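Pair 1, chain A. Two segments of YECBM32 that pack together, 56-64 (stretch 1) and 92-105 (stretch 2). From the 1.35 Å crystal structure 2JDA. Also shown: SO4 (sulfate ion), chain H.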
# COMPACT_ATOMS: atom_id res chain seq x y z
N ILE A 56 -10.97 -7.59 -6.47
CA ILE A 56 -10.17 -6.37 -6.22
C ILE A 56 -10.04 -5.63 -7.53
O ILE A 56 -9.58 -6.20 -8.53
CB ILE A 56 -8.75 -6.72 -5.73
CG1 ILE A 56 -8.72 -7.83 -4.71
CG2 ILE A 56 -8.01 -5.47 -5.36
CD1 ILE A 56 -9.32 -7.45 -3.53
N GLU A 57 -10.42 -4.36 -7.52
CA GLU A 57 -10.37 -3.54 -8.72
C GLU A 57 -9.56 -2.28 -8.58
O GLU A 57 -9.16 -1.70 -9.60
CB GLU A 57 -11.75 -3.19 -9.21
CG GLU A 57 -12.61 -2.36 -8.37
CD GLU A 57 -13.89 -2.01 -9.11
OE1 GLU A 57 -14.63 -2.99 -9.43
OE2 GLU A 57 -14.11 -0.79 -9.43
N ASN A 58 -9.28 -1.83 -7.35
CA ASN A 58 -8.39 -0.67 -7.21
C ASN A 58 -7.72 -0.68 -5.84
O ASN A 58 -8.17 -1.38 -4.94
CB ASN A 58 -9.06 0.66 -7.51
CG ASN A 58 -9.92 1.18 -6.45
OD1 ASN A 58 -9.51 1.27 -5.29
ND2 ASN A 58 -11.15 1.56 -6.81
N ILE A 59 -6.63 0.06 -5.74
CA ILE A 59 -5.96 0.32 -4.47
C ILE A 59 -5.74 1.82 -4.38
O ILE A 59 -5.15 2.42 -5.28
CB ILE A 59 -4.64 -0.45 -4.38
CG1 ILE A 59 -4.87 -1.96 -4.38
CG2 ILE A 59 -3.86 0.02 -3.16
CD1 ILE A 59 -3.66 -2.83 -4.80
N LEU A 60 -6.17 2.41 -3.28
CA LEU A 60 -5.85 3.79 -2.92
C LEU A 60 -4.57 3.76 -2.08
O LEU A 60 -4.52 3.06 -1.07
CB LEU A 60 -6.99 4.41 -2.12
CG LEU A 60 -6.66 5.78 -1.48
CD1 LEU A 60 -6.55 6.88 -2.49
CD2 LEU A 60 -7.70 6.15 -0.43
N ILE A 61 -3.56 4.51 -2.47
CA ILE A 61 -2.32 4.65 -1.72
C ILE A 61 -2.07 6.13 -1.43
O ILE A 61 -2.17 6.99 -2.30
CB ILE A 61 -1.12 3.94 -2.42
CG1 ILE A 61 0.08 3.97 -1.48
CG2 ILE A 61 -0.80 4.53 -3.79
CD1 ILE A 61 1.24 3.12 -1.96
N VAL A 62 -1.79 6.40 -0.15
CA VAL A 62 -1.54 7.74 0.36
C VAL A 62 -0.15 7.72 1.01
O VAL A 62 -0.02 7.49 2.20
CB VAL A 62 -2.65 8.16 1.33
CG1 VAL A 62 -2.44 9.64 1.75
CG2 VAL A 62 -4.06 7.92 0.74
N PRO A 63 0.89 7.91 0.22
CA PRO A 63 2.24 7.86 0.77
C PRO A 63 2.55 9.10 1.60
O PRO A 63 2.00 10.17 1.35
CB PRO A 63 3.12 7.72 -0.48
CG PRO A 63 2.35 8.40 -1.55
CD PRO A 63 0.92 8.11 -1.25
N PHE A 64 3.48 8.98 2.53
CA PHE A 64 3.92 10.08 3.38
C PHE A 64 4.76 11.08 2.62
O PHE A 64 5.64 10.70 1.83
CB PHE A 64 4.77 9.45 4.50
CG PHE A 64 5.30 10.43 5.53
CD1 PHE A 64 4.44 11.18 6.32
CD2 PHE A 64 6.67 10.53 5.74
CE1 PHE A 64 4.96 12.05 7.29
CE2 PHE A 64 7.18 11.40 6.71
CZ PHE A 64 6.31 12.14 7.46
N GLU A 92 6.67 3.62 -8.92
CA GLU A 92 6.94 4.73 -8.02
C GLU A 92 5.68 5.53 -7.84
O GLU A 92 4.94 5.77 -8.81
CB GLU A 92 7.97 5.67 -8.62
CG GLU A 92 9.40 5.22 -8.62
CD GLU A 92 10.24 6.41 -9.10
OE1 GLU A 92 11.07 6.89 -8.36
OE2 GLU A 92 9.98 6.91 -10.21
N THR A 93 5.42 6.02 -6.64
CA THR A 93 4.34 6.95 -6.40
C THR A 93 4.67 8.30 -7.04
O THR A 93 5.80 8.66 -7.27
CB THR A 93 4.01 7.16 -4.92
OG1 THR A 93 5.15 7.65 -4.19
CG2 THR A 93 3.56 5.84 -4.31
N SER A 94 3.62 9.04 -7.31
CA SER A 94 3.74 10.37 -7.88
C SER A 94 4.05 11.39 -6.80
O SER A 94 3.58 11.30 -5.67
CB SER A 94 2.44 10.73 -8.56
OG SER A 94 2.54 12.05 -9.09
N SER A 95 4.82 12.41 -7.17
CA SER A 95 5.05 13.57 -6.31
C SER A 95 4.23 14.78 -6.72
O SER A 95 4.47 15.87 -6.20
CB SER A 95 6.54 13.91 -6.28
OG SER A 95 7.09 14.16 -7.57
N ALA A 96 3.23 14.59 -7.58
CA ALA A 96 2.51 15.70 -8.17
C ALA A 96 1.70 16.44 -7.13
O ALA A 96 1.60 17.67 -7.18
CB ALA A 96 1.60 15.23 -9.28
N ASP A 97 1.09 15.73 -6.20
CA ASP A 97 0.24 16.34 -5.19
C ASP A 97 0.07 15.50 -3.92
O ASP A 97 0.71 14.45 -3.78
CB ASP A 97 -1.14 16.74 -5.80
CG ASP A 97 -1.95 15.58 -6.20
OD1 ASP A 97 -1.94 14.54 -5.52
OD2 ASP A 97 -2.64 15.62 -7.24
N LYS A 98 -0.74 16.00 -2.98
CA LYS A 98 -0.91 15.40 -1.66
C LYS A 98 -2.21 14.62 -1.54
O LYS A 98 -2.64 14.27 -0.45
CB LYS A 98 -0.85 16.47 -0.56
CG LYS A 98 0.48 17.17 -0.48
CD LYS A 98 0.44 18.39 0.47
CE LYS A 98 1.79 19.02 0.65
NZ LYS A 98 1.70 19.99 1.81
N ASN A 99 -2.83 14.31 -2.67
CA ASN A 99 -4.13 13.67 -2.68
C ASN A 99 -4.13 12.13 -2.63
O ASN A 99 -5.18 11.53 -2.52
CB ASN A 99 -4.84 14.05 -3.96
CG ASN A 99 -5.30 15.48 -3.99
OD1 ASN A 99 -5.50 16.13 -2.95
ND2 ASN A 99 -5.50 15.97 -5.21
N GLY A 100 -2.98 11.49 -2.71
CA GLY A 100 -2.97 10.05 -2.87
C GLY A 100 -3.26 9.70 -4.32
O GLY A 100 -3.46 10.58 -5.17
N GLU A 101 -3.24 8.40 -4.60
CA GLU A 101 -3.45 7.90 -5.95
C GLU A 101 -4.36 6.69 -5.94
O GLU A 101 -4.29 5.86 -5.00
CB GLU A 101 -2.16 7.48 -6.62
CG GLU A 101 -1.16 8.59 -6.79
CD GLU A 101 0.12 8.11 -7.41
OE1 GLU A 101 0.15 7.94 -8.66
OE2 GLU A 101 1.12 7.96 -6.66
N LYS A 102 -5.19 6.57 -6.99
CA LYS A 102 -6.08 5.43 -7.16
C LYS A 102 -5.47 4.58 -8.27
O LYS A 102 -5.50 4.94 -9.45
CB LYS A 102 -7.47 5.93 -7.56
CG LYS A 102 -8.48 4.82 -7.73
CD LYS A 102 -9.90 5.36 -7.99
CE LYS A 102 -10.16 5.64 -9.39
NZ LYS A 102 -11.70 5.59 -9.56
N LEU A 103 -4.91 3.46 -7.87
CA LEU A 103 -4.26 2.52 -8.77
C LEU A 103 -5.26 1.54 -9.27
O LEU A 103 -5.98 0.94 -8.46
CB LEU A 103 -3.11 1.79 -8.05
CG LEU A 103 -2.12 2.66 -7.27
CD1 LEU A 103 -1.11 1.76 -6.61
CD2 LEU A 103 -1.50 3.73 -8.13
N THR A 104 -5.26 1.31 -10.58
CA THR A 104 -6.22 0.36 -11.20
C THR A 104 -5.49 -0.67 -12.04
O THR A 104 -4.35 -0.48 -12.42
CB THR A 104 -7.28 1.08 -12.03
OG1 THR A 104 -6.65 1.78 -13.11
CG2 THR A 104 -8.03 2.11 -11.23
N PHE A 105 -6.19 -1.76 -12.35
CA PHE A 105 -5.58 -2.94 -12.91
C PHE A 105 -6.72 -3.89 -13.27
O PHE A 105 -7.86 -3.74 -12.81
CB PHE A 105 -4.62 -3.62 -11.92
CG PHE A 105 -5.11 -3.58 -10.50
CD1 PHE A 105 -6.03 -4.50 -10.05
CD2 PHE A 105 -4.69 -2.59 -9.64
CE1 PHE A 105 -6.49 -4.44 -8.73
CE2 PHE A 105 -5.15 -2.50 -8.37
CZ PHE A 105 -6.07 -3.43 -7.90
S SO4 H . -11.58 7.76 -13.80
O1 SO4 H . -10.33 8.47 -13.84
O2 SO4 H . -11.46 6.62 -12.86
O3 SO4 H . -12.57 8.68 -13.23
O4 SO4 H . -11.82 7.20 -15.04
O HOH W 1 -9.80 -1.98 -12.18
O HOH W 2 0.54 7.85 -4.31

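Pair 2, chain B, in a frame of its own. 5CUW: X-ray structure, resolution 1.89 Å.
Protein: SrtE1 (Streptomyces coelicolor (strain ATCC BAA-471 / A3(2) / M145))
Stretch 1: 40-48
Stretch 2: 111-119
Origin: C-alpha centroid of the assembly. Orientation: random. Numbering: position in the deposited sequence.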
# COMPACT_ATOMS: atom_id res chain seq x y z
N PHE B 40 9.84 -7.98 4.23
CA PHE B 40 10.47 -7.19 5.28
C PHE B 40 9.50 -6.54 6.26
O PHE B 40 9.93 -5.91 7.22
CB PHE B 40 11.37 -6.10 4.66
CG PHE B 40 10.64 -5.11 3.82
CD1 PHE B 40 10.07 -3.98 4.39
CD2 PHE B 40 10.54 -5.27 2.45
CE1 PHE B 40 9.41 -3.06 3.62
CE2 PHE B 40 9.89 -4.34 1.67
CZ PHE B 40 9.32 -3.24 2.26
N ALA B 41 8.21 -6.68 6.02
CA ALA B 41 7.25 -6.09 6.93
C ALA B 41 5.92 -6.80 6.80
O ALA B 41 5.76 -7.68 5.96
CB ALA B 41 7.09 -4.60 6.65
N LEU B 42 4.97 -6.42 7.66
CA LEU B 42 3.60 -6.94 7.60
C LEU B 42 2.62 -5.78 7.41
O LEU B 42 2.72 -4.76 8.09
CB LEU B 42 3.24 -7.72 8.86
CG LEU B 42 3.50 -9.22 8.92
CD1 LEU B 42 3.14 -9.75 10.30
CD2 LEU B 42 2.71 -9.97 7.85
N LEU B 43 1.68 -5.93 6.48
CA LEU B 43 0.62 -4.94 6.29
C LEU B 43 -0.68 -5.41 6.94
O LEU B 43 -1.12 -6.53 6.69
CB LEU B 43 0.39 -4.68 4.81
CG LEU B 43 -0.63 -3.58 4.48
CD1 LEU B 43 -0.02 -2.21 4.77
CD2 LEU B 43 -1.07 -3.67 3.02
N HIS B 44 -1.28 -4.57 7.78
CA HIS B 44 -2.54 -4.89 8.45
C HIS B 44 -3.62 -3.93 7.98
O HIS B 44 -3.43 -2.73 8.01
CB HIS B 44 -2.43 -4.80 9.98
CG HIS B 44 -1.35 -5.64 10.58
ND1 HIS B 44 -1.60 -6.81 11.27
CD2 HIS B 44 -0.00 -5.46 10.64
CE1 HIS B 44 -0.47 -7.32 11.70
NE2 HIS B 44 0.52 -6.52 11.33
N ILE B 45 -4.77 -4.47 7.57
CA ILE B 45 -5.93 -3.62 7.31
C ILE B 45 -7.10 -4.26 8.05
O ILE B 45 -7.81 -5.11 7.49
CB ILE B 45 -6.24 -3.48 5.80
CG1 ILE B 45 -4.95 -3.25 5.01
CG2 ILE B 45 -7.21 -2.32 5.54
CD1 ILE B 45 -5.17 -3.12 3.53
N PRO B 46 -7.29 -3.86 9.32
CA PRO B 46 -8.27 -4.45 10.24
C PRO B 46 -9.69 -4.48 9.70
O PRO B 46 -10.40 -5.45 9.96
CB PRO B 46 -8.17 -3.54 11.47
CG PRO B 46 -6.77 -3.06 11.45
CD PRO B 46 -6.44 -2.87 9.99
N LYS B 47 -10.11 -3.47 8.96
CA LYS B 47 -11.49 -3.46 8.46
C LYS B 47 -11.72 -4.59 7.46
O LYS B 47 -12.83 -5.12 7.36
CB LYS B 47 -11.82 -2.12 7.80
CG LYS B 47 -13.29 -1.98 7.38
CD LYS B 47 -13.52 -0.63 6.75
CE LYS B 47 -14.98 -0.35 6.46
NZ LYS B 47 -15.12 0.95 5.76
N LEU B 48 -10.66 -4.96 6.74
CA LEU B 48 -10.75 -5.95 5.68
C LEU B 48 -10.28 -7.34 6.12
O LEU B 48 -10.24 -8.27 5.32
CB LEU B 48 -9.92 -5.48 4.47
CG LEU B 48 -10.11 -4.02 4.02
CD1 LEU B 48 -9.33 -3.73 2.74
CD2 LEU B 48 -11.58 -3.69 3.84
N GLY B 111 -10.39 7.67 7.20
CA GLY B 111 -10.17 7.42 8.61
C GLY B 111 -9.87 5.97 8.94
O GLY B 111 -9.34 5.69 10.03
N ASP B 112 -10.18 5.05 8.03
CA ASP B 112 -9.90 3.62 8.27
C ASP B 112 -8.40 3.36 8.31
O ASP B 112 -7.67 3.72 7.38
CB ASP B 112 -10.56 2.73 7.22
CG ASP B 112 -12.08 2.70 7.33
OD1 ASP B 112 -12.61 3.06 8.40
OD2 ASP B 112 -12.74 2.31 6.35
N PRO B 113 -7.93 2.74 9.39
CA PRO B 113 -6.48 2.52 9.56
C PRO B 113 -5.87 1.45 8.65
O PRO B 113 -6.49 0.43 8.34
CB PRO B 113 -6.37 2.09 11.02
CG PRO B 113 -7.72 1.52 11.35
CD PRO B 113 -8.70 2.34 10.57
N ILE B 114 -4.64 1.73 8.24
CA ILE B 114 -3.80 0.82 7.47
C ILE B 114 -2.46 0.80 8.18
O ILE B 114 -1.82 1.84 8.30
CB ILE B 114 -3.63 1.30 6.01
CG1 ILE B 114 -4.99 1.33 5.30
CG2 ILE B 114 -2.64 0.43 5.26
CD1 ILE B 114 -5.13 2.51 4.33
N VAL B 115 -2.05 -0.36 8.67
CA VAL B 115 -0.86 -0.40 9.51
C VAL B 115 0.29 -1.18 8.89
O VAL B 115 0.15 -2.35 8.52
CB VAL B 115 -1.19 -1.01 10.89
CG1 VAL B 115 0.06 -1.05 11.77
CG2 VAL B 115 -2.32 -0.22 11.57
N VAL B 116 1.46 -0.54 8.82
CA VAL B 116 2.67 -1.22 8.40
C VAL B 116 3.52 -1.56 9.61
O VAL B 116 3.99 -0.66 10.31
CB VAL B 116 3.52 -0.37 7.43
CG1 VAL B 116 4.81 -1.10 7.09
CG2 VAL B 116 2.73 -0.04 6.15
N GLU B 117 3.72 -2.85 9.86
CA GLU B 117 4.54 -3.31 10.97
C GLU B 117 5.93 -3.74 10.50
O GLU B 117 6.07 -4.64 9.67
CB GLU B 117 3.86 -4.48 11.68
CG GLU B 117 4.74 -5.18 12.71
CD GLU B 117 4.06 -6.36 13.39
OE1 GLU B 117 3.01 -6.83 12.90
OE2 GLU B 117 4.58 -6.81 14.43
N THR B 118 6.96 -3.09 11.04
CA THR B 118 8.34 -3.46 10.73
C THR B 118 8.98 -4.08 11.96
O THR B 118 8.32 -4.23 12.99
CB THR B 118 9.16 -2.26 10.26
OG1 THR B 118 9.35 -1.35 11.34
CG2 THR B 118 8.45 -1.54 9.13
N GLN B 119 10.26 -4.42 11.86
CA GLN B 119 10.96 -5.02 12.99
C GLN B 119 10.95 -4.06 14.17
O GLN B 119 10.79 -4.49 15.32
CB GLN B 119 12.41 -5.36 12.61
O HOH W 3 -8.79 -0.78 8.75

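The sharpest difference between the two pairs lies on one face of the ribbon, where pair 1 packs hydrocarbon and pair 2 places a polar bridge. In pair 1, A:Ile61 and A:Leu103 meet through CG2 of A:Ile61 and CD1 of A:Leu103, 4.0 Å apart. The matching positions in pair 2 are B:His44 and B:Glu117, and there NE2 of B:His44 donates a hydrogen bond to OE1 of B:Glu117 at 3.0 Å, the carboxylate oxygen lying at the edge of the ring, near its plane. Both solutions link the same diagonal, from one hydrogen-bonded pair to the next.

Beneath this contrast the backbones are nearly the same: fourteen central residues superpose with an RMSD of 0.9 Å. In each pair two antiparallel strands run side by side, with axes 4.6 Å apart at closest approach in pair 1 and 4.7 Å in pair 2, and N-to-C directions at 154° and 161°. Four main-chain hydrogen bonds recur at matched positions. In pair 1, A:Ile59 N reaches A:Leu103 O at 2.9 Å and A:Leu103 N returns to A:Ile59 O at 2.8 Å; in pair 2, B:Leu42 N to B:Glu117 O and B:Glu117 N to B:Leu42 O repeat these lengths. A:Ile61 with A:Glu101 corresponds likewise to B:His44 with B:Val115. Because these bonds use backbone atoms alone, they fix the register while leaving the side chains free to differ.

On the other face, A:Leu60 matches B:Leu43, and both adopt the t rotamer at chi1 and p at chi2. Their neighbours differ. B:Leu43 CD1 lies 3.8 Å from both B:Val116 CG2 and B:Ile114 CG2, forming a small apolar cluster. In pair 1 the position of B:Val116 belongs to A:Lys102, whose NZ makes a weak hydrogen bond to sulfate O2 at 3.5 Å, and that of B:Ile114 to A:Gly100. An ideal CB on A:Gly100 would sit only 3.0 Å from A:Ile61 O, and its backbone angles by themselves call for glycine.

In pair 1 the ring of A:Phe105 takes A:Glu57 O over one face, while its CZ lies 3.8 Å from CG2 of A:Ile56; the matched B:Gln119 side chain is not modelled past CB and allows no comparison. At the opposite end of the ribbon, pair 2 has a salt bridge, B:Lys47 NZ to B:Asp112 OD2 at 2.8 Å. The general lesson is that a shared hydrogen-bonding ladder can carry apolar packing or a polar bridge between matched positions, while the backbones part at A:Gly100, just outside it.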